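Local coordinates for protein probable glutathione S-transferase (Bordetella bronchiseptica RB50, PDB 3H1N) that is probably a glutathione S-transferase, which would join the thiol of glutathione to electrophilic substrates, and forms a dimer of two like subunits, at residues R33-F36 with V37-L41; V191-G194 with L195-A198; P103-A106 with G107-V111; M82-Q86 with T87-L91; P158-M161 with Q162-Q166. All blocks are in the same frame, centred on the assembly; numbering follows the deposited sequence.

Overall arrangement
Along the chain the order is contact 1, contact 4, contact 3, contact 5, contact 2. Contacts 1 and 4 belong to the thioredoxin-like half, built on the four-stranded sheet; their centres are 11 Å apart, and helix 34-43 packs on helix 87-97. The other three lie on helices 105-127, 142-167 and 183-198 of the all-helical half. Contact 3 starts helix 105-127, and its Trp110 touches Tyr163 of contact 5, although the centres are 20 Å apart. Contact 2 sits about 15 Å from both contact 1 and contact 5, centre to centre. Contacts 3, 4 and 5 reach the second subunit, so these local turns also build the dimer interface.

Contact 1: R33-F36 with V37-L41; sequences RGEF and VRLAL
The first turns of helix 34-43 are held by regular backbone bonds, Arg38 N to Gly34 O (2.9 Å) and Leu39 N to Glu35 O (3.0 Å), while Val37 N adds a weak one to Gly34 O. On one flank of this turn, in buried surroundings, Glu35 and Arg38 form a salt bridge in which two guanidinium nitrogens grip the same oxygen side-on: Arg38 NH1 is 2.8 Å and Arg38 NE 3.0 Å from Glu35 OE1. That oxygen lies within the guanidinium plane, yet the carboxylate itself is turned 44° against it. NH1 comes nearly along the C-O axis of OE1, whereas NE approaches from above the carboxylate plane. Arg38 reaches this place through a chain bent at chi2 and chi3, which folds the guanidinium back over the start of the helix, one face over Gly34 O at 4.0 Å from the plane. Gly34, having no side chain, lets the guanidinium lie close to the backbone here. The helix is the middle element of a beta-alpha-beta unit, strand 22-25, helix 34-43, strand 48-50, in the thioredoxin-like half of the glutathione S-transferase fold. Both charged groups have further partners: Arg38 NH2 makes a salt bridge to Asp50, and Glu35 OE2 is hydrogen-bonded to Tyr229 OH in helix 224-230 of the helical half. Leu39 leans back along the helix, its CG 3.4 Å from Glu35 O. Phe36 carries its ring to helix 183-198, where it meets His190 edge-to-face.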
loop_
_atom_site.group_PDB
_atom_site.type_symbol
_atom_site.label_atom_id
_atom_site.label_comp_id
_atom_site.label_asym_id
_atom_site.label_seq_id
_atom_site.Cartn_x
_atom_site.Cartn_y
_atom_site.Cartn_z
ATOM N N ARG B 33 11.466 6.445 -1.657
ATOM C CA ARG B 33 10.906 5.218 -1.085
ATOM C C ARG B 33 11.997 4.258 -0.609
ATOM O O ARG B 33 11.781 3.448 0.310
ATOM C CB ARG B 33 10.020 4.508 -2.120
ATOM C CG ARG B 33 8.964 5.396 -2.759
ATOM C CD ARG B 33 8.071 4.622 -3.726
ATOM N NE ARG B 33 6.980 5.447 -4.249
ATOM C CZ ARG B 33 6.260 5.138 -5.330
ATOM N NH1 ARG B 33 6.530 4.036 -6.013
ATOM N NH2 ARG B 33 5.279 5.937 -5.742
ATOM N N GLY B 34 13.160 4.334 -1.252
ATOM C CA GLY B 34 14.263 3.436 -0.940
ATOM C C GLY B 34 14.763 3.628 0.482
ATOM O O GLY B 34 15.242 2.683 1.102
ATOM N N GLU B 35 14.620 4.847 0.999
ATOM C CA GLU B 35 15.061 5.175 2.347
ATOM C C GLU B 35 14.431 4.311 3.435
ATOM O O GLU B 35 15.098 3.996 4.415
ATOM C CB GLU B 35 14.855 6.662 2.648
ATOM C CG GLU B 35 15.671 7.186 3.826
ATOM C CD GLU B 35 17.184 7.074 3.625
ATOM O OE1 GLU B 35 17.663 6.889 2.482
ATOM O OE2 GLU B 35 17.902 7.169 4.631
ATOM N N PHE B 36 13.172 3.908 3.265
ATOM C CA PHE B 36 12.533 3.039 4.260
ATOM C C PHE B 36 13.253 1.685 4.340
ATOM O O PHE B 36 13.475 1.136 5.430
ATOM C CB PHE B 36 11.045 2.853 3.965
ATOM C CG PHE B 36 10.235 4.121 4.083
ATOM C CD1 PHE B 36 9.776 4.562 5.329
ATOM C CD2 PHE B 36 9.917 4.866 2.945
ATOM C CE1 PHE B 36 9.014 5.728 5.435
ATOM C CE2 PHE B 36 9.161 6.047 3.043
ATOM C CZ PHE B 36 8.714 6.478 4.292
ATOM N N VAL B 37 13.667 1.178 3.189
ATOM C CA VAL B 37 14.382 -0.096 3.127
ATOM C C VAL B 37 15.803 0.060 3.673
ATOM O O VAL B 37 16.268 -0.771 4.476
ATOM C CB VAL B 37 14.378 -0.678 1.691
ATOM C CG1 VAL B 37 15.169 -1.989 1.630
ATOM C CG2 VAL B 37 12.959 -0.897 1.225
ATOM N N ARG B 38 16.463 1.145 3.262
ATOM C CA ARG B 38 17.847 1.428 3.621
ATOM C C ARG B 38 17.998 1.572 5.138
ATOM O O ARG B 38 18.969 1.071 5.714
ATOM C CB ARG B 38 18.304 2.715 2.907
ATOM C CG ARG B 38 19.797 2.929 2.794
ATOM C CD ARG B 38 20.172 3.670 1.492
ATOM N NE ARG B 38 19.181 4.683 1.180
ATOM C CZ ARG B 38 18.530 4.798 0.024
ATOM N NH1 ARG B 38 17.623 5.752 -0.108
ATOM N NH2 ARG B 38 18.811 4.010 -1.004
ATOM N N LEU B 39 17.044 2.248 5.789
ATOM C CA LEU B 39 17.080 2.370 7.257
ATOM C C LEU B 39 17.036 1.008 7.958
ATOM O O LEU B 39 17.790 0.755 8.879
ATOM C CB LEU B 39 15.950 3.278 7.774
ATOM C CG LEU B 39 16.138 4.783 7.555
ATOM C CD1 LEU B 39 14.823 5.510 7.763
ATOM C CD2 LEU B 39 17.223 5.353 8.473
ATOM N N ALA B 40 16.149 0.128 7.508
ATOM C CA ALA B 40 16.040 -1.199 8.101
ATOM C C ALA B 40 17.296 -2.051 7.915
ATOM O O ALA B 40 17.718 -2.741 8.847
ATOM C CB ALA B 40 14.812 -1.920 7.539
ATOM N N LEU B 41 17.884 -2.016 6.715
ATOM C CA LEU B 41 19.077 -2.816 6.414
ATOM C C LEU B 41 20.241 -2.287 7.224
ATOM O O LEU B 41 21.037 -3.062 7.772
ATOM C CB LEU B 41 19.436 -2.758 4.925
ATOM C CG LEU B 41 18.438 -3.369 3.937
ATOM C CD1 LEU B 41 18.760 -2.895 2.506
ATOM C CD2 LEU B 41 18.451 -4.902 4.061
#

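Contact 2: V191-G194 with L195-A198; sequences VVEG and LLHA
Val192 and Leu196, one turn apart on helix 183-198, meet through their branches: Val192 CG1 stands 4.3 Å from Leu196 CG, a loose apolar touch along one flank of the helix. Leu196 has its CG opposite the carbonyl carbon (chi1 -79°), which lays the chain back toward the preceding turn and brings CG to 3.3 Å from Val192 O. Leu195 repeats this posture on the adjoining flank, with CG 3.4 Å from Val191 O. The two leucines thus each lean over the carbonyl four residues earlier. His197 is turned the other way: its CG is trans to its own backbone N (chi1 170°), and while CB rests against Gly194 O, the imidazole leads away from the turn to meet the ring of Phe238. Beneath the side chains the backbone ladder is regular, with Leu195 N to Val191 O and Leu196 N to Val192 O both 2.9 Å. The exception is His197 N, which meets Glu193 O at 143° and adds a weak bond to Gly194 O; Ala198 N returns to a regular bond with Gly194 O. Glu193 OE2 is hydrogen-bonded to His217 NE2 of helix 211-221. Among the neighbouring elements, Val191 and Leu195 pack on Leu121 of helix 105-127, Val192 and Leu196 lie against the same His217, and Met203 of helix 200-206 touches Val192 and both leucines, so the apolar side of these last two turns packs against three helices of the C-terminal domain.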
loop_
_atom_site.group_PDB
_atom_site.type_symbol
_atom_site.label_atom_id
_atom_site.label_comp_id
_atom_site.label_asym_id
_atom_site.label_seq_id
_atom_site.Cartn_x
_atom_site.Cartn_y
_atom_site.Cartn_z
ATOM N N VAL B 191 9.099 9.153 8.238
ATOM C CA VAL B 191 7.988 9.967 7.752
ATOM C C VAL B 191 7.869 11.291 8.559
ATOM O O VAL B 191 7.554 12.354 7.993
ATOM C CB VAL B 191 6.657 9.145 7.638
ATOM C CG1 VAL B 191 5.986 8.924 9.015
ATOM C CG2 VAL B 191 5.712 9.822 6.662
ATOM N N VAL B 192 8.193 11.248 9.855
ATOM C CA VAL B 192 8.203 12.471 10.662
ATOM C C VAL B 192 9.360 13.399 10.220
ATOM O O VAL B 192 9.182 14.628 10.138
ATOM C CB VAL B 192 8.257 12.170 12.197
ATOM C CG1 VAL B 192 8.481 13.443 12.999
ATOM C CG2 VAL B 192 6.973 11.469 12.656
ATOM N N GLU B 193 10.526 12.818 9.915
ATOM C CA GLU B 193 11.632 13.606 9.354
ATOM C C GLU B 193 11.207 14.295 8.073
ATOM O O GLU B 193 11.521 15.467 7.871
ATOM C CB GLU B 193 12.864 12.738 9.035
ATOM C CG GLU B 193 13.723 12.401 10.222
ATOM C CD GLU B 193 14.411 13.618 10.796
ATOM O OE1 GLU B 193 15.184 14.287 10.074
ATOM O OE2 GLU B 193 14.174 13.912 11.982
ATOM N N GLY B 194 10.528 13.544 7.212
ATOM C CA GLY B 194 10.028 14.061 5.942
ATOM C C GLY B 194 9.048 15.216 6.106
ATOM O O GLY B 194 9.145 16.215 5.396
ATOM N N LEU B 195 8.113 15.075 7.043
ATOM C CA LEU B 195 7.126 16.121 7.317
ATOM C C LEU B 195 7.763 17.369 7.935
ATOM O O LEU B 195 7.379 18.506 7.605
ATOM C CB LEU B 195 5.977 15.586 8.183
ATOM C CG LEU B 195 5.039 14.588 7.476
ATOM C CD1 LEU B 195 3.992 13.967 8.425
ATOM C CD2 LEU B 195 4.321 15.234 6.296
ATOM N N LEU B 196 8.736 17.153 8.814
ATOM C CA LEU B 196 9.508 18.250 9.415
ATOM C C LEU B 196 10.217 19.081 8.354
ATOM O O LEU B 196 10.363 20.319 8.482
ATOM C CB LEU B 196 10.530 17.690 10.409
ATOM C CG LEU B 196 10.014 17.299 11.796
ATOM C CD1 LEU B 196 11.155 16.888 12.757
ATOM C CD2 LEU B 196 9.237 18.480 12.386
ATOM N N HIS B 197 10.692 18.398 7.320
ATOM C CA HIS B 197 11.380 19.062 6.238
ATOM C C HIS B 197 10.398 19.818 5.323
ATOM O O HIS B 197 10.623 20.992 4.997
ATOM C CB HIS B 197 12.196 18.062 5.424
ATOM C CG HIS B 197 12.741 18.648 4.160
ATOM N ND1 HIS B 197 13.839 19.488 4.140
ATOM C CD2 HIS B 197 12.302 18.563 2.885
ATOM C CE1 HIS B 197 14.062 19.872 2.893
ATOM N NE2 HIS B 197 13.140 19.326 2.116
ATOM N N ALA B 198 9.314 19.141 4.941
ATOM C CA ALA B 198 8.366 19.659 3.947
ATOM C C ALA B 198 7.398 20.714 4.477
ATOM O O ALA B 198 7.009 21.624 3.740
ATOM C CB ALA B 198 7.578 18.513 3.307
#

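Contact 3: P103-A106 with G107-V111; sequences PDRA and GRLWV
Gly107 N donates to Asp104 OD2 at 2.8 Å, the shortest polar bond of the turn and a capping bond from Asp104, the N-cap residue of helix 105-127. The aspartate can do this because its CG sits between the backbone N and the carbonyl carbon (chi1 62°), which swings the carboxylate over the first turn. The amide meets OD2 from above the carboxylate plane, 57° out of it, and the N-H...O angle is 142°. Asp104 serves the helix with its backbone too: Arg108 N bonds to Asp104 O at 3.0 Å, in the carbonyl plane. Next along, Leu109 N reaches Arg105 O at 3.0 Å and is nearly straight. Arg108 runs extended back along the turn and lays one face of its guanidinium over Pro103 O, 3.5 Å above the plane at its centre; its NE is hydrogen-bonded to Pro102 O. On another flank Arg105 and Leu109 lie side by side, with Arg105 CG 3.9 Å from Leu109 CD1. In one of its two conformers, the end of Arg105 makes salt bridges to Asp80 and Glu97 of the second subunit, and Leu109 O accepts from Asn89 of that subunit. Chemically, the Asp104 carboxylate probably offsets the positive end of the helix dipole, the carbonyls of Pro102 and Pro103 receive the Arg108 guanidinium, and the charge of Arg105 is probably balanced, at least in that conformer, across the interface.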
loop_
_atom_site.group_PDB
_atom_site.type_symbol
_atom_site.label_atom_id
_atom_site.label_comp_id
_atom_site.label_asym_id
_atom_site.label_seq_id
_atom_site.Cartn_x
_atom_site.Cartn_y
_atom_site.Cartn_z
ATOM N N PRO B 103 7.792 -11.983 16.461
ATOM C CA PRO B 103 7.867 -13.373 16.013
ATOM C C PRO B 103 6.488 -13.994 15.774
ATOM O O PRO B 103 6.380 -15.022 15.114
ATOM C CB PRO B 103 8.599 -14.079 17.166
ATOM C CG PRO B 103 8.383 -13.221 18.365
ATOM C CD PRO B 103 8.226 -11.815 17.865
ATOM N N ASP B 104 5.450 -13.358 16.308
ATOM C CA ASP B 104 4.104 -13.908 16.282
ATOM C C ASP B 104 3.288 -13.343 15.128
ATOM O O ASP B 104 3.564 -12.233 14.640
ATOM C CB ASP B 104 3.392 -13.621 17.605
ATOM C CG ASP B 104 3.232 -12.134 17.867
ATOM O OD1 ASP B 104 4.258 -11.436 18.054
ATOM O OD2 ASP B 104 2.076 -11.666 17.875
ATOM N N ARG B 105 2.266 -14.101 14.736
ATOM C CA ARG B 105 1.406 -13.763 13.598
ATOM C C ARG B 105 0.736 -12.401 13.767
ATOM O O ARG B 105 0.797 -11.553 12.872
ATOM C CB ARG B 105 0.338 -14.848 13.416
ATOM C CG ARG B 105 -0.678 -14.563 12.326
ATOM C CD ARG B 105 -1.610 -15.755 12.138
ATOM N NE ARG B 105 -2.531 -15.914 13.258
ATOM C CZ ARG B 105 -3.503 -16.820 13.292
ATOM N NH1 ARG B 105 -3.671 -17.643 12.267
ATOM N NH2 ARG B 105 -4.305 -16.906 14.346
ATOM N N ALA B 106 0.080 -12.206 14.915
ATOM C CA ALA B 106 -0.644 -10.962 15.180
ATOM C C ALA B 106 0.286 -9.755 15.157
ATOM O O ALA B 106 -0.080 -8.700 14.633
ATOM C CB ALA B 106 -1.389 -11.031 16.495
ATOM N N GLY B 107 1.488 -9.914 15.713
ATOM C CA GLY B 107 2.459 -8.825 15.741
ATOM C C GLY B 107 2.957 -8.452 14.347
ATOM O O GLY B 107 3.162 -7.278 14.054
ATOM N N ARG B 108 3.144 -9.462 13.498
ATOM C CA ARG B 108 3.592 -9.272 12.113
ATOM C C ARG B 108 2.548 -8.548 11.293
ATOM O O ARG B 108 2.880 -7.636 10.543
ATOM C CB ARG B 108 3.923 -10.633 11.469
ATOM C CG ARG B 108 5.309 -11.119 11.825
ATOM C CD ARG B 108 5.445 -12.620 11.769
ATOM N NE ARG B 108 6.803 -13.000 12.161
ATOM C CZ ARG B 108 7.395 -14.151 11.855
ATOM N NH1 ARG B 108 6.755 -15.070 11.132
ATOM N NH2 ARG B 108 8.639 -14.378 12.268
ATOM N N LEU B 109 1.286 -8.976 11.431
ATOM C CA LEU B 109 0.169 -8.325 10.753
ATOM C C LEU B 109 0.007 -6.871 11.199
ATOM O O LEU B 109 -0.310 -6.005 10.378
ATOM C CB LEU B 109 -1.126 -9.103 10.973
ATOM C CG LEU B 109 -1.171 -10.488 10.315
ATOM C CD1 LEU B 109 -2.343 -11.316 10.814
ATOM C CD2 LEU B 109 -1.171 -10.369 8.786
ATOM N N TRP B 110 0.215 -6.620 12.495
ATOM C CA TRP B 110 0.137 -5.271 13.063
ATOM C C TRP B 110 1.223 -4.372 12.483
ATOM O O TRP B 110 0.938 -3.255 12.046
ATOM C CB TRP B 110 0.195 -5.328 14.602
ATOM C CG TRP B 110 0.306 -4.013 15.357
ATOM C CD1 TRP B 110 1.249 -3.697 16.307
ATOM C CD2 TRP B 110 -0.553 -2.864 15.249
ATOM N NE1 TRP B 110 1.026 -2.422 16.796
ATOM C CE2 TRP B 110 -0.074 -1.894 16.168
ATOM C CE3 TRP B 110 -1.681 -2.559 14.464
ATOM C CZ2 TRP B 110 -0.679 -0.631 16.316
ATOM C CZ3 TRP B 110 -2.291 -1.311 14.615
ATOM C CH2 TRP B 110 -1.784 -0.358 15.533
ATOM N N VAL B 111 2.460 -4.865 12.460
ATOM C CA VAL B 111 3.558 -4.117 11.860
ATOM C C VAL B 111 3.320 -3.851 10.361
ATOM O O VAL B 111 3.592 -2.748 9.875
ATOM C CB VAL B 111 4.946 -4.773 12.158
ATOM C CG1 VAL B 111 6.077 -4.097 11.366
ATOM C CG2 VAL B 111 5.241 -4.662 13.643
#

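Contact 4: M82-Q86 with T87-L91; sequences MTIAQ and TANIL
Hydrogen bonds between strand 82-85 and helix 87-97 begin with Asn89, whose ND2 gives one to Ala85 O at 3.1 Å. It arrives nearly in line with the C=O, and the acceptor lies in the amide plane. A chi1 of -165°, which swings CG to the far side from the backbone N, sends this amide back toward the end of the strand. Across the dimer, Asn89 OD1 accepts from Asn112 of the second subunit. The helix then starts with a straight bond, Ile90 N to Gln86 O at 2.9 Å (170°), Gln86 holding the N-cap position. Water carries further bonds. One molecule bridges Gln86 OE1 and Ala88 N, 3.0 Å from each; another takes a hydrogen bond from Thr87 N and gives a weak one to OE1, so the glutamine reaches the amides of Thr87 and Ala88, at the start of the helix, through water. Its NE2 instead bonds to Asp120 of the second subunit. Among apolar contacts, Ile84 points its CB at the helix and presses CG2 to 3.8 Å from Ile90 CG1, while the same methyl lies 3.5 Å from Asn89 ND2, the two side chains crossing at about a right angle. Ile90 CG1 also rests 3.2 Å from Ile84 O. A positive phi at Gln86 (74°) makes the sharp turn between strand and helix. This edge strand turning sharply into a helix is characteristic of the end of the thioredoxin-like domain of glutathione S-transferases, where the equivalent turn commonly binds the glutamyl part of glutathione.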
loop_
_atom_site.group_PDB
_atom_site.type_symbol
_atom_site.label_atom_id
_atom_site.label_comp_id
_atom_site.label_asym_id
_atom_site.label_seq_id
_atom_site.Cartn_x
_atom_site.Cartn_y
_atom_site.Cartn_z
HETATM N N MSE B 82 15.368 -14.242 -4.797
HETATM C CA MSE B 82 14.099 -13.569 -5.061
HETATM C C MSE B 82 14.329 -12.132 -5.507
HETATM O O MSE B 82 15.307 -11.502 -5.118
HETATM C CB MSE B 82 13.239 -13.576 -3.792
HETATM C CG MSE B 82 12.816 -14.988 -3.338
HETATM SE SE MSE B 82 12.078 -14.973 -1.538
HETATM C CE MSE B 82 13.706 -14.522 -0.525
ATOM N N THR B 83 13.422 -11.624 -6.331
ATOM C CA THR B 83 13.349 -10.203 -6.619
ATOM C C THR B 83 12.084 -9.678 -5.972
ATOM O O THR B 83 10.989 -10.007 -6.391
ATOM C CB THR B 83 13.324 -9.935 -8.139
ATOM O OG1 THR B 83 14.455 -10.577 -8.736
ATOM C CG2 THR B 83 13.374 -8.414 -8.418
ATOM N N ILE B 84 12.236 -8.863 -4.941
ATOM C CA ILE B 84 11.115 -8.458 -4.108
ATOM C C ILE B 84 10.876 -6.961 -4.290
ATOM O O ILE B 84 11.781 -6.152 -4.050
ATOM C CB ILE B 84 11.389 -8.774 -2.592
ATOM C CG1 ILE B 84 11.730 -10.260 -2.392
ATOM C CG2 ILE B 84 10.192 -8.345 -1.700
ATOM C CD1 ILE B 84 12.377 -10.583 -1.028
ATOM N N ALA B 85 9.665 -6.596 -4.699
ATOM C CA ALA B 85 9.317 -5.182 -4.883
ATOM C C ALA B 85 8.142 -4.765 -3.995
ATOM O O ALA B 85 7.513 -5.617 -3.365
ATOM C CB ALA B 85 9.019 -4.898 -6.363
ATOM N N GLN B 86 7.831 -3.465 -4.011
ATOM C CA GLN B 86 6.922 -2.796 -3.059
ATOM C C GLN B 86 7.597 -2.637 -1.688
ATOM O O GLN B 86 7.965 -3.631 -1.035
ATOM C CB GLN B 86 5.547 -3.482 -2.956
ATOM C CG GLN B 86 4.647 -3.357 -4.219
ATOM C CD GLN B 86 3.904 -2.011 -4.276
ATOM O OE1 GLN B 86 4.038 -1.189 -3.380
ATOM N NE2 GLN B 86 3.114 -1.799 -5.322
ATOM N N THR B 87 7.771 -1.382 -1.274
ATOM C CA THR B 87 8.482 -1.055 -0.041
ATOM C C THR B 87 7.994 -1.870 1.159
ATOM O O THR B 87 8.810 -2.467 1.863
ATOM C CB THR B 87 8.429 0.467 0.273
ATOM O OG1 THR B 87 8.929 1.194 -0.855
ATOM C CG2 THR B 87 9.274 0.802 1.512
ATOM N N ALA B 88 6.680 -1.905 1.375
ATOM C CA ALA B 88 6.086 -2.662 2.490
ATOM C C ALA B 88 6.357 -4.178 2.405
ATOM O O ALA B 88 6.502 -4.849 3.437
ATOM C CB ALA B 88 4.577 -2.399 2.562
ATOM N N ASN B 89 6.372 -4.702 1.177
ATOM C CA ASN B 89 6.651 -6.124 0.898
ATOM C C ASN B 89 8.126 -6.465 1.176
ATOM O O ASN B 89 8.418 -7.462 1.833
ATOM C CB ASN B 89 6.284 -6.434 -0.554
ATOM C CG ASN B 89 6.185 -7.934 -0.856
ATOM O OD1 ASN B 89 5.659 -8.726 -0.075
ATOM N ND2 ASN B 89 6.683 -8.313 -2.018
ATOM N N ILE B 90 9.046 -5.630 0.697
ATOM C CA ILE B 90 10.470 -5.800 1.006
ATOM C C ILE B 90 10.639 -5.865 2.522
ATOM O O ILE B 90 11.269 -6.785 3.041
ATOM C CB ILE B 90 11.345 -4.691 0.365
ATOM C CG1 ILE B 90 11.263 -4.776 -1.176
ATOM C CG2 ILE B 90 12.800 -4.790 0.851
ATOM C CD1 ILE B 90 11.754 -3.506 -1.883
ATOM N N LEU B 91 10.010 -4.929 3.231
ATOM C CA LEU B 91 10.186 -4.836 4.684
ATOM C C LEU B 91 9.555 -6.019 5.412
ATOM O O LEU B 91 10.143 -6.523 6.362
ATOM C CB LEU B 91 9.650 -3.505 5.220
ATOM C CG LEU B 91 10.454 -2.246 4.880
ATOM C CD1 LEU B 91 9.650 -0.965 5.173
ATOM C CD2 LEU B 91 11.787 -2.245 5.627
HETATM O O HOH W 1 6.825 0.765 -3.090
HETATM O O HOH W 2 4.580 -0.926 -0.465
#

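Contact 5: P158-M161 with Q162-Q166; sequences PKFM and QYFEQ
With chi1 near -60° in both Phe160 (-77°) and Phe164 (-61°), each CG pointing away from its carbonyl carbon, the two rings leave the same side of helix 142-167, one turn apart, and Phe164 leans back over the earlier residue. Phe164 CE2 stands 4.3 Å from Phe160 CB, and CD2 comes to 3.1 Å from Phe160 O, which lies oblique to the ring. Phe160 O is also taken by the backbone, Phe164 N at 3.0 Å (163°). The Tyr163 ring leads away from the turn, though its CD2 lies 3.8 Å above one face of Phe164, toward the rim. Regular bonds continue on both sides, Gln162 N to Pro158 O and Glu165 N to Met161 O at 2.9 Å each, just past the kink at Pro158. Here the helix belongs to the helical C-terminal domain of the glutathione S-transferase fold, packed inward against helix 105-127, where Phe164 touches Thr117 and Ile118, and against helix 200-206, where selenomethionine Met161 faces Met203 and Leu206. Glu165 turns its carboxylate to the start of helix 211-221, where its two oxygens accept from Arg212 N and Leu213 N. Phe72 of the second subunit stacks on Phe160 and meets Tyr163 edge-to-face, and Tyr163 OH is hydrogen-bonded to Pro70 O of that subunit.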
loop_
_atom_site.group_PDB
_atom_site.type_symbol
_atom_site.label_atom_id
_atom_site.label_comp_id
_atom_site.label_asym_id
_atom_site.label_seq_id
_atom_site.Cartn_x
_atom_site.Cartn_y
_atom_site.Cartn_z
ATOM N N PRO B 158 -2.909 15.820 10.684
ATOM C CA PRO B 158 -3.297 15.499 12.068
ATOM C C PRO B 158 -3.979 14.128 12.231
ATOM O O PRO B 158 -3.823 13.496 13.277
ATOM C CB PRO B 158 -4.265 16.624 12.463
ATOM C CG PRO B 158 -4.220 17.626 11.413
ATOM C CD PRO B 158 -3.418 17.130 10.241
ATOM N N LYS B 159 -4.724 13.671 11.232
ATOM C CA LYS B 159 -5.367 12.364 11.351
ATOM C C LYS B 159 -4.345 11.214 11.466
ATOM O O LYS B 159 -4.447 10.369 12.358
ATOM C CB LYS B 159 -6.342 12.083 10.206
ATOM C CG LYS B 159 -7.038 10.751 10.374
ATOM C CD LYS B 159 -8.089 10.519 9.303
ATOM C CE LYS B 159 -8.965 9.322 9.652
ATOM N NZ LYS B 159 -10.072 9.212 8.672
ATOM N N PHE B 160 -3.396 11.172 10.539
ATOM C CA PHE B 160 -2.296 10.210 10.598
ATOM C C PHE B 160 -1.475 10.340 11.877
ATOM O O PHE B 160 -1.160 9.338 12.501
ATOM C CB PHE B 160 -1.376 10.388 9.401
ATOM C CG PHE B 160 -1.917 9.808 8.129
ATOM C CD1 PHE B 160 -1.948 8.423 7.943
ATOM C CD2 PHE B 160 -2.357 10.636 7.109
ATOM C CE1 PHE B 160 -2.400 7.873 6.771
ATOM C CE2 PHE B 160 -2.848 10.087 5.911
ATOM C CZ PHE B 160 -2.875 8.709 5.745
HETATM N N MSE B 161 -1.119 11.567 12.264
HETATM C CA MSE B 161 -0.268 11.742 13.434
HETATM C C MSE B 161 -0.963 11.303 14.726
HETATM O O MSE B 161 -0.351 10.619 15.567
HETATM C CB MSE B 161 0.278 13.177 13.519
HETATM C CG MSE B 161 1.326 13.437 12.426
HETATM SE SE MSE B 161 1.929 15.264 12.338
HETATM C CE MSE B 161 3.178 15.220 13.804
ATOM N N GLN B 162 -2.232 11.681 14.874
ATOM C CA GLN B 162 -3.049 11.225 16.008
ATOM C C GLN B 162 -3.139 9.703 16.036
ATOM O O GLN B 162 -3.062 9.091 17.101
ATOM C CB GLN B 162 -4.462 11.822 15.964
ATOM C CG GLN B 162 -5.266 11.654 17.279
ATOM C CD GLN B 162 -4.684 12.458 18.440
ATOM O OE1 GLN B 162 -3.724 12.042 19.086
ATOM N NE2 GLN B 162 -5.270 13.615 18.704
ATOM N N TYR B 163 -3.294 9.099 14.862
ATOM C CA TYR B 163 -3.338 7.643 14.759
ATOM C C TYR B 163 -2.064 7.012 15.317
ATOM O O TYR B 163 -2.141 6.118 16.170
ATOM C CB TYR B 163 -3.621 7.177 13.321
ATOM C CG TYR B 163 -3.604 5.675 13.194
ATOM C CD1 TYR B 163 -4.676 4.906 13.660
ATOM C CD2 TYR B 163 -2.507 5.018 12.635
ATOM C CE1 TYR B 163 -4.659 3.517 13.571
ATOM C CE2 TYR B 163 -2.487 3.626 12.527
ATOM C CZ TYR B 163 -3.576 2.890 12.985
ATOM O OH TYR B 163 -3.533 1.522 12.893
ATOM N N PHE B 164 -0.901 7.508 14.892
ATOM C CA PHE B 164 0.352 6.984 15.420
ATOM C C PHE B 164 0.536 7.250 16.901
ATOM O O PHE B 164 1.034 6.381 17.621
ATOM C CB PHE B 164 1.556 7.397 14.560
ATOM C CG PHE B 164 1.453 6.869 13.149
ATOM C CD1 PHE B 164 1.355 5.494 12.927
ATOM C CD2 PHE B 164 1.411 7.733 12.060
ATOM C CE1 PHE B 164 1.215 4.979 11.619
ATOM C CE2 PHE B 164 1.283 7.221 10.739
ATOM C CZ PHE B 164 1.189 5.856 10.536
ATOM N N GLU B 165 0.067 8.406 17.365
ATOM C CA GLU B 165 0.076 8.706 18.792
ATOM C C GLU B 165 -0.690 7.655 19.616
ATOM O O GLU B 165 -0.252 7.267 20.706
ATOM C CB GLU B 165 -0.484 10.107 19.062
ATOM C CG GLU B 165 -0.358 10.565 20.533
ATOM C CD GLU B 165 1.079 10.849 20.962
ATOM O OE1 GLU B 165 1.970 10.848 20.094
ATOM O OE2 GLU B 165 1.326 11.071 22.174
ATOM N N GLN B 166 -1.828 7.212 19.093
ATOM C CA GLN B 166 -2.650 6.193 19.761
ATOM C C GLN B 166 -2.060 4.794 19.640
ATOM O O GLN B 166 -2.081 4.033 20.601
ATOM C CB GLN B 166 -4.108 6.214 19.266
ATOM C CG GLN B 166 -4.834 7.561 19.466
ATOM C CD GLN B 166 -4.521 8.242 20.810
ATOM O OE1 GLN B 166 -3.885 9.302 20.851
ATOM N NE2 GLN B 166 -4.971 7.641 21.901
#